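Local coordinates for protein homoserine O-acetyltransferase (Pseudomonas veronii, PDB 5EFZ) that hydrolyses ethyl acetate and other short acetyl esters, serving the bacterial breakdown of methyl ketones such as 2-butanone, at residues A56-A61 with F139-L144; E182-F187 with Q306-D311. All coordinates share one frame; numbering follows the deposited sequence.

Contact 1: residues A56-A61 with F139-L144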
ATOM      1  N   ALA A  56      30.172 -35.487   6.961  1.00 27.35           N
ATOM      2  CA  ALA A  56      31.621 -35.708   6.980  1.00 29.40           C
ATOM      3  C   ALA A  56      32.416 -34.608   6.285  1.00 29.57           C
ATOM      4  O   ALA A  56      33.493 -34.237   6.737  1.00 29.74           O
ATOM      5  CB  ALA A  56      31.960 -37.057   6.340  1.00 33.07           C
ATOM      6  N   ASP A  57      31.916 -34.109   5.164  1.00 26.91           N
ATOM      7  CA  ASP A  57      32.689 -33.118   4.412  1.00 28.24           C
ATOM      8  C   ASP A  57      32.007 -31.751   4.416  1.00 26.59           C
ATOM      9  O   ASP A  57      32.288 -30.903   3.569  1.00 25.10           O
ATOM     10  CB  ASP A  57      32.927 -33.602   2.976  1.00 29.89           C
ATOM     11  CG  ASP A  57      31.624 -33.738   2.172  1.00 31.42           C
ATOM     12  OD1 ASP A  57      30.515 -33.800   2.775  1.00 27.62           O
ATOM     13  OD2 ASP A  57      31.726 -33.792   0.922  1.00 34.26           O
ATOM     14  N   LYS A  58      31.144 -31.539   5.400  1.00 24.08           N
ATOM     15  CA  LYS A  58      30.442 -30.247   5.554  1.00 23.03           C
ATOM     16  C   LYS A  58      29.771 -29.783   4.271  1.00 24.93           C
ATOM     17  O   LYS A  58      29.852 -28.594   3.913  1.00 23.92           O
ATOM     18  CB  LYS A  58      31.420 -29.171   6.062  1.00 26.16           C
ATOM     19  CG  LYS A  58      32.081 -29.569   7.394  1.00 28.79           C
ATOM     20  CD  LYS A  58      32.948 -28.462   7.961  1.00 30.99           C
ATOM     21  CE  LYS A  58      33.712 -28.952   9.206  1.00 33.64           C
ATOM     22  NZ  LYS A  58      34.495 -27.857   9.821  1.00 38.87           N
ATOM     23  N   SER A  59      29.106 -30.725   3.588  1.00 23.35           N
ATOM     24  CA  SER A  59      28.458 -30.428   2.324  1.00 22.27           C
ATOM     25  C   SER A  59      26.948 -30.304   2.477  1.00 25.51           C
ATOM     26  O   SER A  59      26.240 -30.199   1.471  1.00 24.42           O
ATOM     27  CB  SER A  59      28.777 -31.518   1.278  1.00 23.42           C
ATOM     28  OG  SER A  59      28.317 -32.800   1.694  1.00 24.84           O
ATOM     29  N   ASN A  60      26.456 -30.325   3.718  1.00 21.46           N
ATOM     30  CA  ASN A  60      25.007 -30.236   3.952  1.00 20.68           C
ATOM     31  C   ASN A  60      24.603 -29.012   4.755  1.00 20.90           C
ATOM     32  O   ASN A  60      23.583 -29.016   5.451  1.00 22.30           O
ATOM     33  CB  ASN A  60      24.499 -31.496   4.660  1.00 21.59           C
ATOM     34  CG  ASN A  60      25.058 -31.633   6.082  1.00 22.35           C
ATOM     35  OD1 ASN A  60      26.148 -31.162   6.366  1.00 24.75           O
ATOM     36  ND2 ASN A  60      24.321 -32.310   6.959  1.00 22.52           N
ATOM     37  N   ALA A  61      25.383 -27.949   4.631  1.00 20.10           N
ATOM     38  CA  ALA A  61      25.095 -26.695   5.333  1.00 18.23           C
ATOM     39  C   ALA A  61      24.102 -25.837   4.560  1.00 18.78           C
ATOM     40  O   ALA A  61      24.277 -25.588   3.361  1.00 19.11           O
ATOM     41  CB  ALA A  61      26.388 -25.926   5.563  1.00 20.11           C
ATOM     42  N   PHE A 139      33.196 -22.172  11.482  1.00 25.72           N
ATOM     43  CA  PHE A 139      32.688 -23.519  11.235  1.00 23.41           C
ATOM     44  C   PHE A 139      33.562 -24.374  10.299  1.00 27.21           C
ATOM     45  O   PHE A 139      33.400 -25.597  10.263  1.00 29.45           O
ATOM     46  CB  PHE A 139      31.284 -23.454  10.638  1.00 22.83           C
ATOM     47  CG  PHE A 139      30.221 -22.973  11.586  1.00 27.28           C
ATOM     48  CD1 PHE A 139      29.707 -23.805  12.560  1.00 29.32           C
ATOM     49  CD2 PHE A 139      29.716 -21.685  11.470  1.00 26.79           C
ATOM     50  CE1 PHE A 139      28.723 -23.369  13.425  1.00 31.80           C
ATOM     51  CE2 PHE A 139      28.722 -21.227  12.331  1.00 26.87           C
ATOM     52  CZ  PHE A 139      28.228 -22.059  13.322  1.00 28.59           C
ATOM     53  N   GLY A 140      34.453 -23.751   9.520  1.00 24.82           N
ATOM     54  CA  GLY A 140      35.288 -24.504   8.591  1.00 24.31           C
ATOM     55  C   GLY A 140      34.503 -24.934   7.361  1.00 23.76           C
ATOM     56  O   GLY A 140      34.885 -25.858   6.628  1.00 24.47           O
ATOM     57  N   ILE A 141      33.406 -24.239   7.112  1.00 24.06           N
ATOM     58  CA  ILE A 141      32.540 -24.539   5.962  1.00 23.85           C
ATOM     59  C   ILE A 141      33.044 -23.782   4.723  1.00 26.11           C
ATOM     60  O   ILE A 141      33.337 -22.583   4.799  1.00 26.89           O
ATOM     61  CB  ILE A 141      31.081 -24.169   6.286  1.00 21.53           C
ATOM     62  CG1 ILE A 141      30.532 -25.120   7.353  1.00 21.96           C
ATOM     63  CG2 ILE A 141      30.184 -24.181   5.025  1.00 20.74           C
ATOM     64  CD1 ILE A 141      29.216 -24.609   7.977  1.00 22.92           C
ATOM     65  N   GLU A 142      33.145 -24.475   3.590  1.00 23.16           N
ATOM     66  CA  GLU A 142      33.725 -23.868   2.404  1.00 25.34           C
ATOM     67  C   GLU A 142      32.758 -23.775   1.210  1.00 23.66           C
ATOM     68  O   GLU A 142      33.142 -23.311   0.145  1.00 25.79           O
ATOM     69  CB  GLU A 142      34.984 -24.638   1.988  1.00 26.28           C
ATOM     70  CG  GLU A 142      36.072 -24.703   3.067  1.00 28.43           C
ATOM     71  CD  GLU A 142      36.715 -23.341   3.355  1.00 33.16           C
ATOM     72  OE1 GLU A 142      36.451 -22.357   2.615  1.00 33.82           O
ATOM     73  OE2 GLU A 142      37.508 -23.258   4.312  1.00 36.92           O
ATOM     74  N   SER A 143      31.519 -24.222   1.389  1.00 22.25           N
ATOM     75  CA  SER A 143      30.457 -24.010   0.416  1.00 19.68           C
ATOM     76  C   SER A 143      29.123 -24.253   1.116  1.00 21.88           C
ATOM     77  O   SER A 143      29.087 -24.842   2.191  1.00 22.78           O
ATOM     78  CB  SER A 143      30.602 -24.927  -0.832  1.00 24.66           C
ATOM     79  OG  SER A 143      30.393 -26.284  -0.501  1.00 27.06           O
ATOM     80  N   LEU A 144      28.034 -23.773   0.512  1.00 18.43           N
ATOM     81  CA  LEU A 144      26.667 -23.946   1.043  1.00 20.55           C
ATOM     82  C   LEU A 144      25.770 -24.768   0.098  1.00 23.41           C
ATOM     83  O   LEU A 144      25.685 -24.465  -1.103  1.00 22.57           O
ATOM     84  CB  LEU A 144      26.033 -22.585   1.294  1.00 20.18           C
ATOM     85  CG  LEU A 144      26.738 -21.810   2.421  1.00 22.31           C
ATOM     86  CD1 LEU A 144      26.409 -20.303   2.362  1.00 19.12           C
ATOM     87  CD2 LEU A 144      26.351 -22.420   3.772  1.00 25.21           C
TER
HETATM   88  O   HOH W   1      32.179 -27.213   3.136  1.00 20.47           O
HETATM   89  O   HOH W   2      27.779 -27.145   2.862  1.00 22.15           O
HETATM   90  O   HOH W   3      36.633 -27.615   7.695  1.00 47.81           O
HETATM   91  O   HOH W   4      27.972 -27.634  -0.159  1.00 24.80           O
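The peptide carbonyl of Phe-139 is met in its own plane by Lys-58 NZ, with a C=O...N angle of 146° and a short separation of 2.5 Å between NZ and Phe-139 O. The lysine chain runs extended beyond CG, so that its CD lies 3.5 Å from Gly-140 O while a water joins NZ to that same oxygen. Gly-140 has positive phi, and a CB there would collide with the ammonium. An alanine in place of Lys-58 would lose the bond to Phe-139 O, the water link to Gly-140 O and the CD packing, and would probably loosen the hold of 56-61 on the turn after the helix. Further along, water 2 donates to both Lys-58 O and Ser-143 O and accepts from Ala-61 N. The CB of Ala-61 packs against both Ile-141 CD1 and Leu-144 CD2, 3.9 Å from each. Ile-141 and Leu-144 also pack on Leu-135 of helix 124-139, and Ala-61 shares a backbone hydrogen bond with Ala-145, so the loop after that helix is drawn alongside the start of strand 61-65 and leads into its parallel neighbour, strand 146-150.

Contact 2: residues E182-F187 with Q306-D311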
ATOM      1  N   GLU A 182      12.411   1.984  -6.289  1.00 19.87           N
ATOM      2  CA  GLU A 182      12.102   3.307  -5.733  1.00 21.10           C
ATOM      3  C   GLU A 182      10.814   3.260  -4.902  1.00 19.00           C
ATOM      4  O   GLU A 182      10.708   3.928  -3.863  1.00 19.62           O
ATOM      5  CB  GLU A 182      11.968   4.357  -6.843  1.00 23.16           C
ATOM      6  CG  GLU A 182      13.276   4.756  -7.547  1.00 27.25           C
ATOM      7  CD  GLU A 182      13.095   5.984  -8.456  1.00 32.26           C
ATOM      8  OE1 GLU A 182      12.471   5.860  -9.547  1.00 34.99           O
ATOM      9  OE2 GLU A 182      13.563   7.083  -8.078  1.00 32.14           O
ATOM     10  N   HIS A 183       9.841   2.462  -5.337  1.00 19.71           N
ATOM     11  CA  HIS A 183       8.582   2.350  -4.606  1.00 19.39           C
ATOM     12  C   HIS A 183       8.827   1.702  -3.241  1.00 19.02           C
ATOM     13  O   HIS A 183       8.220   2.089  -2.241  1.00 18.09           O
ATOM     14  CB  HIS A 183       7.547   1.549  -5.435  1.00 21.73           C
ATOM     15  CG  HIS A 183       6.232   1.338  -4.747  1.00 22.13           C
ATOM     16  ND1 HIS A 183       5.943   0.192  -4.024  1.00 21.41           N
ATOM     17  CD2 HIS A 183       5.109   2.095  -4.721  1.00 23.17           C
ATOM     18  CE1 HIS A 183       4.714   0.284  -3.538  1.00 23.68           C
ATOM     19  NE2 HIS A 183       4.187   1.425  -3.948  1.00 25.78           N
ATOM     20  N   ASP A 184       9.700   0.696  -3.197  1.00 17.60           N
ATOM     21  CA  ASP A 184       9.942   0.018  -1.926  1.00 19.48           C
ATOM     22  C   ASP A 184      10.713   0.950  -0.979  1.00 19.09           C
ATOM     23  O   ASP A 184      10.481   0.975   0.243  1.00 17.07           O
ATOM     24  CB  ASP A 184      10.708  -1.282  -2.165  1.00 20.75           C
ATOM     25  CG  ASP A 184      10.708  -2.182  -0.960  1.00 23.80           C
ATOM     26  OD1 ASP A 184       9.743  -2.130  -0.158  1.00 24.38           O
ATOM     27  OD2 ASP A 184      11.670  -2.965  -0.820  1.00 25.16           O
ATOM     28  N   PHE A 185      11.640   1.717  -1.556  1.00 17.31           N
ATOM     29  CA  PHE A 185      12.375   2.715  -0.792  1.00 18.38           C
ATOM     30  C   PHE A 185      11.435   3.739  -0.157  1.00 19.08           C
ATOM     31  O   PHE A 185      11.587   4.102   1.014  1.00 17.22           O
ATOM     32  CB  PHE A 185      13.382   3.430  -1.692  1.00 20.81           C
ATOM     33  CG  PHE A 185      14.305   4.382  -0.952  1.00 21.37           C
ATOM     34  CD1 PHE A 185      13.900   5.681  -0.637  1.00 24.16           C
ATOM     35  CD2 PHE A 185      15.605   3.998  -0.641  1.00 21.98           C
ATOM     36  CE1 PHE A 185      14.768   6.559   0.046  1.00 24.62           C
ATOM     37  CE2 PHE A 185      16.468   4.873   0.022  1.00 21.38           C
ATOM     38  CZ  PHE A 185      16.049   6.141   0.372  1.00 22.38           C
ATOM     39  N   LEU A 186      10.453   4.205  -0.929  1.00 16.65           N
ATOM     40  CA  LEU A 186       9.436   5.115  -0.371  1.00 15.42           C
ATOM     41  C   LEU A 186       8.618   4.488   0.773  1.00 15.75           C
ATOM     42  O   LEU A 186       8.350   5.134   1.808  1.00 15.89           O
ATOM     43  CB  LEU A 186       8.492   5.571  -1.482  1.00 18.83           C
ATOM     44  CG  LEU A 186       7.300   6.426  -1.008  1.00 21.31           C
ATOM     45  CD1 LEU A 186       7.772   7.804  -0.514  1.00 21.48           C
ATOM     46  CD2 LEU A 186       6.309   6.583  -2.163  1.00 22.92           C
ATOM     47  N   PHE A 187       8.172   3.245   0.579  1.00 15.80           N
ATOM     48  CA  PHE A 187       7.471   2.537   1.637  1.00 17.89           C
ATOM     49  C   PHE A 187       8.289   2.524   2.931  1.00 16.07           C
ATOM     50  O   PHE A 187       7.796   2.838   4.007  1.00 16.42           O
ATOM     51  CB  PHE A 187       7.198   1.103   1.190  1.00 15.92           C
ATOM     52  CG  PHE A 187       6.655   0.207   2.274  1.00 17.41           C
ATOM     53  CD1 PHE A 187       5.652   0.637   3.119  1.00 15.09           C
ATOM     54  CD2 PHE A 187       7.101  -1.120   2.378  1.00 18.27           C
ATOM     55  CE1 PHE A 187       5.118  -0.245   4.115  1.00 15.07           C
ATOM     56  CE2 PHE A 187       6.590  -1.984   3.378  1.00 19.51           C
ATOM     57  CZ  PHE A 187       5.605  -1.545   4.229  1.00 15.97           C
ATOM     58  N   GLN A 306       2.357  -6.872  -1.848  1.00 14.73           N
ATOM     59  CA  GLN A 306       2.120  -5.514  -2.300  1.00 16.53           C
ATOM     60  C   GLN A 306       3.366  -4.712  -2.631  1.00 17.12           C
ATOM     61  O   GLN A 306       3.236  -3.648  -3.245  1.00 19.30           O
ATOM     62  CB  GLN A 306       1.323  -4.767  -1.237  1.00 20.15           C
ATOM     63  CG  GLN A 306       0.031  -5.472  -0.861  1.00 25.65           C
ATOM     64  CD  GLN A 306      -0.905  -5.637  -2.032  1.00 31.83           C
ATOM     65  OE1 GLN A 306      -1.204  -4.667  -2.732  1.00 35.14           O
ATOM     66  NE2 GLN A 306      -1.384  -6.871  -2.257  1.00 32.80           N
ATOM     67  N   PHE A 307       4.547  -5.136  -2.189  1.00 17.70           N
ATOM     68  CA  PHE A 307       5.705  -4.274  -2.436  1.00 21.15           C
ATOM     69  C   PHE A 307       6.938  -4.975  -2.984  1.00 24.10           C
ATOM     70  O   PHE A 307       7.797  -4.309  -3.569  1.00 23.19           O
ATOM     71  CB  PHE A 307       6.058  -3.444  -1.169  1.00 22.17           C
ATOM     72  CG  PHE A 307       6.359  -4.244   0.041  1.00 17.24           C
ATOM     73  CD1 PHE A 307       7.672  -4.556   0.364  1.00 17.80           C
ATOM     74  CD2 PHE A 307       5.351  -4.624   0.905  1.00 16.59           C
ATOM     75  CE1 PHE A 307       7.969  -5.282   1.497  1.00 17.03           C
ATOM     76  CE2 PHE A 307       5.633  -5.348   2.042  1.00 15.40           C
ATOM     77  CZ  PHE A 307       6.956  -5.675   2.343  1.00 15.80           C
ATOM     78  N   PHE A 308       7.028  -6.300  -2.849  1.00 19.84           N
ATOM     79  CA  PHE A 308       8.014  -7.045  -3.630  1.00 19.87           C
ATOM     80  C   PHE A 308       7.180  -7.844  -4.640  1.00 21.06           C
ATOM     81  O   PHE A 308       6.812  -8.971  -4.361  1.00 22.00           O
ATOM     82  CB  PHE A 308       8.864  -7.976  -2.750  1.00 20.20           C
ATOM     83  CG  PHE A 308       9.981  -7.300  -2.006  1.00 21.46           C
ATOM     84  CD1 PHE A 308      10.987  -6.629  -2.700  1.00 24.71           C
ATOM     85  CD2 PHE A 308      10.069  -7.398  -0.626  1.00 21.27           C
ATOM     86  CE1 PHE A 308      12.046  -6.023  -2.009  1.00 26.02           C
ATOM     87  CE2 PHE A 308      11.133  -6.809   0.079  1.00 23.15           C
ATOM     88  CZ  PHE A 308      12.122  -6.129  -0.615  1.00 24.97           C
ATOM     89  N   THR A 309       6.817  -7.250  -5.779  1.00 19.56           N
ATOM     90  CA  THR A 309       5.776  -7.855  -6.612  1.00 17.44           C
ATOM     91  C   THR A 309       6.266  -8.995  -7.480  1.00 17.27           C
ATOM     92  O   THR A 309       7.472  -9.159  -7.705  1.00 16.83           O
ATOM     93  CB  THR A 309       5.120  -6.829  -7.520  1.00 21.79           C
ATOM     94  OG1 THR A 309       6.035  -6.475  -8.569  1.00 21.76           O
ATOM     95  CG2 THR A 309       4.771  -5.573  -6.688  1.00 19.07           C
ATOM     96  N   VAL A 310       5.311  -9.778  -7.962  1.00 19.27           N
ATOM     97  CA  VAL A 310       5.614 -10.848  -8.913  1.00 19.20           C
ATOM     98  C   VAL A 310       6.356 -10.264 -10.118  1.00 20.18           C
ATOM     99  O   VAL A 310       7.324 -10.865 -10.626  1.00 21.44           O
ATOM    100  CB  VAL A 310       4.305 -11.566  -9.344  1.00 24.22           C
ATOM    101  CG1 VAL A 310       4.528 -12.434 -10.526  1.00 25.19           C
ATOM    102  CG2 VAL A 310       3.741 -12.371  -8.169  1.00 23.48           C
ATOM    103  N   ASP A 311       5.901  -9.104 -10.580  1.00 21.05           N
ATOM    104  CA  ASP A 311       6.521  -8.441 -11.741  1.00 24.64           C
ATOM    105  C   ASP A 311       7.947  -7.971 -11.443  1.00 21.81           C
ATOM    106  O   ASP A 311       8.817  -8.084 -12.323  1.00 22.20           O
ATOM    107  CB  ASP A 311       5.700  -7.225 -12.210  1.00 26.18           C
ATOM    108  CG  ASP A 311       4.389  -7.616 -12.872  1.00 32.84           C
ATOM    109  OD1 ASP A 311       4.351  -8.592 -13.650  1.00 34.81           O
ATOM    110  OD2 ASP A 311       3.378  -6.946 -12.584  1.00 36.31           O
TER
HETATM  111  O   HOH W   5       7.610  -1.741  -4.270  1.00 32.98           O
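Phe-187 projects the CE2 corner of its ring over the centre of one face of Phe-307, 3.6 Å above the plane, and the two rings cross obliquely with their planes at 49°. Phe-307 holds its CG in the crowded position between backbone N and carbonyl carbon (chi1 58°), which lays one face of the ring under Phe-187 CE2. One helical turn before Phe-187, Asp-184 reaches out with CG anti to its backbone N, and its two oxygens part company. OD1 sits 3.2 Å from Phe-307 CD1 and at the in-plane edge of the Phe-187 ring; OD2 lies 3.2 Å from Phe-308 CZ, with the carboxylate and that ring steeply inclined at 67°. No hydrogen bond joins the two segments directly. Water 5 spans them instead, 2.6 Å from His-183 ND1 and donating to Phe-307 O, while His-183 NE2 is hydrogen-bonded to Leu-225 O of the second subunit and so ties the site to the dimer interface. Asp-305, the inferred acid of the Ser-His-Asp triad, accepts through OD1 from the backbone N of both Phe-307 and Phe-308, while the Phe-307 ring meets that of His-334 and Phe-308 touches Ser-151, so these phenylalanines flank the inferred active site of this alpha/beta hydrolase. Asp-184 is buried, yet its oxygens are treated unequally: OD2 is gripped by Asn-180 ND2 and Trp-273 NE1, whereas OD1 has no hydrogen-bond partner in the model. OD1 lies at the weakly positive edge of the Phe-187 ring and obliquely against Phe-307. The two donors would probably draw negative charge toward OD2 and favour the carboxylate, while burial and the unpartnered OD1 would work against it.

From the N terminus, contact 1 closes a loop of 77 residues that leaves along strand 61-65, passes through helix 72-79, strand 92-96 and helix 124-139, and returns beside its start. The chain then builds strand 146-150, helix 152-163 and strand 170-174 before contact 2 opens at helix 182-196. That second loop, 118 residues and about half helix, returns through strand 296-300. The loops stand in series, neither nesting nor crossing. The centres of the contacts lie about 35 Å apart on opposite sides of the chain's centre: 56-61 with 139-144 joins loops leading into the central sheet, whereas 182-187 with 306-311 joins the start of the helical excursion to the loop after strand 296-300, beside the inferred triad.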